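Local coordinates for protein extracellular endo-alpha-(1->5)-L-arabinanase 1 (Bacillus subtilis, PDB 1UV4) that cuts the internal alpha-1,5 linkages between arabinofuranosyl units of linear arabinan and branched sugar beet arabinan during plant cell-wall degradation, at residues R35-L40 / L87-S92; S126-A131 / G154-K159. One frame throughout, in Å; residues are numbered along the deposited sequence.

Contact 1 of 2, residues R35-L40 / L87-S92; sequences RGLRVL and LYYSVS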
# COMPACT_ATOMS: atom_id res chain seq x y z
N ARG A 35 -1.83 -13.51 -14.03
CA ARG A 35 -0.68 -13.66 -13.15
C ARG A 35 -0.01 -12.35 -12.92
O ARG A 35 0.07 -11.53 -13.83
CB ARG A 35 0.34 -14.64 -13.77
CG ARG A 35 -0.20 -16.05 -13.94
CD ARG A 35 0.87 -17.04 -14.41
NE ARG A 35 0.34 -18.37 -14.73
CZ ARG A 35 0.07 -18.81 -15.97
NH1 ARG A 35 0.36 -18.08 -17.05
NH2 ARG A 35 -0.45 -20.03 -16.15
N GLY A 36 0.53 -12.17 -11.72
CA GLY A 36 1.44 -11.08 -11.45
C GLY A 36 0.85 -9.77 -10.99
O GLY A 36 -0.20 -9.74 -10.32
N LEU A 37 1.57 -8.71 -11.32
CA LEU A 37 1.30 -7.34 -10.89
C LEU A 37 1.00 -6.49 -12.11
O LEU A 37 1.69 -6.57 -13.14
CB LEU A 37 2.48 -6.73 -10.17
CG LEU A 37 2.81 -7.42 -8.88
CD1 LEU A 37 4.22 -7.02 -8.42
CD2 LEU A 37 1.77 -7.11 -7.84
N ARG A 38 -0.02 -5.64 -11.98
CA ARG A 38 -0.48 -4.73 -13.03
C ARG A 38 0.39 -3.50 -13.11
O ARG A 38 0.75 -2.89 -12.07
CB ARG A 38 -1.89 -4.33 -12.73
CG ARG A 38 -2.58 -3.43 -13.76
CD ARG A 38 -4.05 -3.53 -13.72
NE ARG A 38 -4.85 -2.55 -14.46
CZ ARG A 38 -5.28 -2.70 -15.70
NH1 ARG A 38 -4.91 -3.75 -16.42
NH2 ARG A 38 -6.09 -1.80 -16.20
N VAL A 39 0.76 -3.15 -14.35
CA VAL A 39 1.64 -2.00 -14.62
C VAL A 39 1.00 -1.09 -15.67
O VAL A 39 0.63 -1.54 -16.76
CB VAL A 39 3.03 -2.44 -15.16
CG1 VAL A 39 3.90 -1.22 -15.41
CG2 VAL A 39 3.71 -3.42 -14.16
N LEU A 40 0.88 0.19 -15.32
CA LEU A 40 0.39 1.24 -16.19
C LEU A 40 1.47 2.30 -16.42
O LEU A 40 2.27 2.55 -15.55
CB LEU A 40 -0.82 1.93 -15.58
CG LEU A 40 -2.02 1.07 -15.16
CD1 LEU A 40 -3.12 2.05 -14.70
CD2 LEU A 40 -2.52 0.24 -16.28
N LEU A 87 10.72 -3.14 -5.08
CA LEU A 87 9.35 -3.48 -5.31
C LEU A 87 8.92 -4.53 -4.30
O LEU A 87 9.37 -5.68 -4.39
CB LEU A 87 9.18 -4.03 -6.77
CG LEU A 87 7.78 -4.54 -7.16
CD1 LEU A 87 6.77 -3.42 -7.02
CD2 LEU A 87 7.75 -5.09 -8.57
N TYR A 88 8.15 -4.12 -3.28
CA TYR A 88 7.57 -5.06 -2.32
C TYR A 88 6.19 -5.44 -2.88
O TYR A 88 5.50 -4.61 -3.49
CB TYR A 88 7.46 -4.45 -0.93
CG TYR A 88 8.80 -4.21 -0.27
CD1 TYR A 88 9.52 -3.05 -0.49
CD2 TYR A 88 9.36 -5.14 0.58
CE1 TYR A 88 10.75 -2.83 0.09
CE2 TYR A 88 10.58 -4.90 1.19
CZ TYR A 88 11.29 -3.78 0.92
OH TYR A 88 12.48 -3.57 1.52
N TYR A 89 5.73 -6.65 -2.64
CA TYR A 89 4.44 -7.09 -3.18
C TYR A 89 3.91 -8.23 -2.29
O TYR A 89 4.67 -8.81 -1.52
CB TYR A 89 4.58 -7.52 -4.65
CG TYR A 89 5.52 -8.67 -4.78
CD1 TYR A 89 6.89 -8.48 -4.90
CD2 TYR A 89 5.06 -9.97 -4.70
CE1 TYR A 89 7.75 -9.54 -4.94
CE2 TYR A 89 5.88 -11.01 -4.74
CZ TYR A 89 7.25 -10.83 -4.86
OH TYR A 89 8.11 -11.92 -4.91
N SER A 90 2.66 -8.61 -2.51
CA SER A 90 1.98 -9.58 -1.64
C SER A 90 1.62 -10.83 -2.43
O SER A 90 1.13 -10.76 -3.57
CB SER A 90 0.66 -9.03 -1.05
OG SER A 90 0.79 -7.68 -0.67
N VAL A 91 1.86 -12.00 -1.83
CA VAL A 91 1.43 -13.28 -2.36
C VAL A 91 0.41 -13.86 -1.36
O VAL A 91 0.74 -14.02 -0.22
CB VAL A 91 2.65 -14.24 -2.43
CG1 VAL A 91 2.22 -15.59 -2.93
CG2 VAL A 91 3.76 -13.64 -3.27
N SER A 92 -0.81 -14.13 -1.80
CA SER A 92 -1.83 -14.55 -0.83
C SER A 92 -2.97 -15.20 -1.56
O SER A 92 -2.90 -15.49 -2.75
CB SER A 92 -2.25 -13.29 -0.06
OG SER A 92 -3.14 -13.58 1.00
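L37 reaches L87 and Y89 across the seam between two beta-sheets, and its contact tightens atom by atom along the side chain. CB serves mainly to launch the group, since it already points at 87-92. A chi1 of -64° sets CG anti to the carbonyl carbon, beside the backbone N, and sends the branch on toward 87-92. The branch point itself still keeps 4.6 Å between L37 CG and Y89 CB. The two methyls then divide the work. L37 CD2 comes only to 4.3 Å of Y89 CB, whereas CD1, extended away from CA by a chi2 of 164°, is the atom that truly packs: L37 CD1 lies 3.8 Å from Y89 CB and 4.0 Å from L87 CD2. The two leucines therefore meet tip to tip, while the tyrosine side chain crosses that of L37 at about a right angle.

The seam is one between adjacent blades of the five-bladed beta-propeller of glycoside hydrolase family 43. Strand 37-42 belongs to one four-stranded antiparallel blade and strand 84-91 to the next, and where they come closest L37 CA and Y89 CA are 8.3 Å apart, a spacing bridged by side chains. P76, on strand 74-81, touches both leucines and so joins the apolar cluster; it stands next to the calcium ligand D77. Y89 gives the cluster its CB but carries its ring elsewhere: the ring meets F55 with the planes inclined at about 55°, and its hydroxyl is hydrogen-bonded to W62 NE1. On the other strand G36, just before L37, exchanges backbone hydrogen bonds with Q71 and Q73, in the link that leads to the second blade.

Contact 2 of 2, residues S126-A131 / G154-K159; sequences SNNYNA and GIKLTK. With EDO (1,2-ethanediol), chain F.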
# COMPACT_ATOMS: atom_id res chain seq x y z
N SER A 126 -1.45 -19.18 12.33
CA SER A 126 -1.00 -19.03 13.72
C SER A 126 -0.63 -17.61 14.13
O SER A 126 -0.50 -17.34 15.33
CB SER A 126 0.19 -19.94 13.95
OG SER A 126 -0.30 -21.29 13.84
N ASN A 127 -0.53 -16.71 13.16
CA ASN A 127 -0.25 -15.31 13.45
C ASN A 127 -1.54 -14.53 13.60
O ASN A 127 -2.58 -14.88 13.04
CB ASN A 127 0.58 -14.67 12.35
CG ASN A 127 1.96 -15.30 12.22
OD1 ASN A 127 2.26 -15.98 11.22
ND2 ASN A 127 2.78 -15.16 13.24
N ASN A 128 -1.47 -13.48 14.42
CA ASN A 128 -2.56 -12.52 14.60
C ASN A 128 -2.48 -11.32 13.61
O ASN A 128 -2.89 -10.21 13.93
CB ASN A 128 -2.60 -12.03 16.09
CG ASN A 128 -1.39 -11.06 16.47
OD1 ASN A 128 -0.39 -10.91 15.73
ND2 ASN A 128 -1.52 -10.39 17.63
N TYR A 129 -1.89 -11.54 12.44
CA TYR A 129 -1.75 -10.49 11.39
C TYR A 129 -1.64 -11.17 10.03
O TYR A 129 -1.50 -12.38 9.94
CB TYR A 129 -0.52 -9.61 11.63
CG TYR A 129 0.80 -10.34 11.74
CD1 TYR A 129 1.53 -10.76 10.62
CD2 TYR A 129 1.33 -10.61 12.99
CE1 TYR A 129 2.78 -11.41 10.78
CE2 TYR A 129 2.49 -11.24 13.16
CZ TYR A 129 3.22 -11.66 12.07
OH TYR A 129 4.45 -12.26 12.31
N ASN A 130 -1.71 -10.36 9.00
CA ASN A 130 -1.67 -10.82 7.61
C ASN A 130 -0.55 -10.08 6.90
O ASN A 130 -0.54 -8.85 6.82
CB ASN A 130 -3.00 -10.56 6.92
CG ASN A 130 -3.10 -11.20 5.56
OD1 ASN A 130 -2.30 -12.06 5.20
ND2 ASN A 130 -4.20 -10.89 4.83
N ALA A 131 0.40 -10.84 6.37
CA ALA A 131 1.56 -10.27 5.66
C ALA A 131 1.24 -9.93 4.21
O ALA A 131 1.69 -10.59 3.27
CB ALA A 131 2.77 -11.23 5.70
N GLY A 154 -4.20 -5.99 12.75
CA GLY A 154 -3.96 -4.74 12.03
C GLY A 154 -2.59 -4.51 11.44
O GLY A 154 -1.93 -5.40 10.94
N ILE A 155 -2.14 -3.27 11.56
CA ILE A 155 -0.93 -2.77 10.92
C ILE A 155 0.30 -2.91 11.79
O ILE A 155 0.31 -2.56 12.97
CB ILE A 155 -1.13 -1.31 10.56
CG1 ILE A 155 -2.46 -1.16 9.78
CG2 ILE A 155 0.04 -0.76 9.72
CD1 ILE A 155 -2.63 -1.93 8.56
N LYS A 156 1.32 -3.52 11.16
CA LYS A 156 2.60 -3.82 11.79
C LYS A 156 3.70 -3.01 11.12
O LYS A 156 3.55 -2.55 10.01
CB LYS A 156 2.90 -5.28 11.68
CG LYS A 156 1.80 -6.23 12.20
CD LYS A 156 1.39 -5.97 13.64
CE LYS A 156 0.22 -6.79 14.05
NZ LYS A 156 -0.11 -6.55 15.49
N LEU A 157 4.82 -2.93 11.82
CA LEU A 157 5.99 -2.15 11.43
C LEU A 157 7.29 -2.83 11.87
O LEU A 157 7.39 -3.27 12.98
CB LEU A 157 5.90 -0.76 12.03
CG LEU A 157 7.05 0.20 11.79
CD1 LEU A 157 7.04 0.70 10.38
CD2 LEU A 157 7.01 1.36 12.81
N THR A 158 8.24 -2.93 10.94
CA THR A 158 9.57 -3.41 11.27
C THR A 158 10.61 -2.50 10.61
O THR A 158 10.43 -2.02 9.50
CB THR A 158 9.77 -4.88 10.82
OG1 THR A 158 11.09 -5.32 11.12
CG2 THR A 158 9.58 -5.02 9.32
N LYS A 159 11.73 -2.38 11.29
CA LYS A 159 12.92 -1.76 10.70
C LYS A 159 13.43 -2.73 9.64
O LYS A 159 13.21 -3.97 9.70
CB LYS A 159 13.99 -1.47 11.75
CG LYS A 159 15.16 -0.60 11.28
CD LYS A 159 15.99 -0.12 12.49
CE LYS A 159 17.31 0.48 12.04
NZ LYS A 159 17.15 1.73 11.33
C1 EDO F . 3.98 -6.98 17.92
O1 EDO F . 3.61 -5.70 18.40
C2 EDO F . 3.38 -7.20 16.56
O2 EDO F . 2.28 -8.06 16.67
O HOH W 1 -2.77 -7.72 9.69
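Y129 and K156 form the close-packed half of this contact, with the aliphatic run of the lysine laid across the root of the tyrosine. K156 points at the loop from the first bond, then bends at chi2 (-56°), which brings its chain past Y129 at roughly a right angle. The nearest pair is Y129 CB and K156 CE at 3.8 Å; behind it K156 CG keeps 4.1 Å from the same Y129 CB. K156 CE also comes obliquely to 4.1 Å from Y129 CD2, while one face of the ring carries N127 CB, 3.9 Å above the plane, over its centre. L171, on strand 170-175, touches both Y129 and K156 and extends the apolar patch.

Looser contacts flank this packed part. The exposed N128 leans in, yet its OD1 stays 4.4 Å from K156 NZ, too far for a bond. A molecule of 1,2-ethanediol, probably from the crystallisation liquor, lies beside the lysine end and accepts a hydrogen bond of 3.1 Å from K156 NZ to its O2. Between the backbones a water takes the N-H of N130, at 2.9 Å from N130 N, and hydrogen-bonds to G154 O as well. This water thus bridges the loop that leads from strand 115-123 into the next blade to G154, just ahead of strand 155-160. N130 and A131 are probably substrate-binding residues, as in related enzymes, and W152 of the same proposed site stands close to Y129.

K156 NZ also donates to the hydroxyls of S153 and S173, and S173 OG binds the diol too. The ammonium is thus held by two serine hydroxyls and, in this crystal, by the diol; these dipoles may stabilise its positive charge, while its hydrocarbon chain packs on Y129.

Followed from the N terminus, the chain first closes contact 1, after a loop of 46 residues, and only then opens contact 2, whose loop spans 22; the two stand in series, neither nested nor crossed. Contact 1 ties the blade that ends in strand 49-54 to the one that ends in strand 115-123. Contact 2 takes up the path from there, binding the loop that leaves strand 115-123 to strand 155-160 of the following blade. The centres are 19 Å apart, with the nearest atoms about 5 Å from each other. An indirect bridge exists nonetheless: the hydroxyl of S99 is hydrogen-bonded to S92 OG on segment 87-92 and to N130 OD1 on segment 126-131.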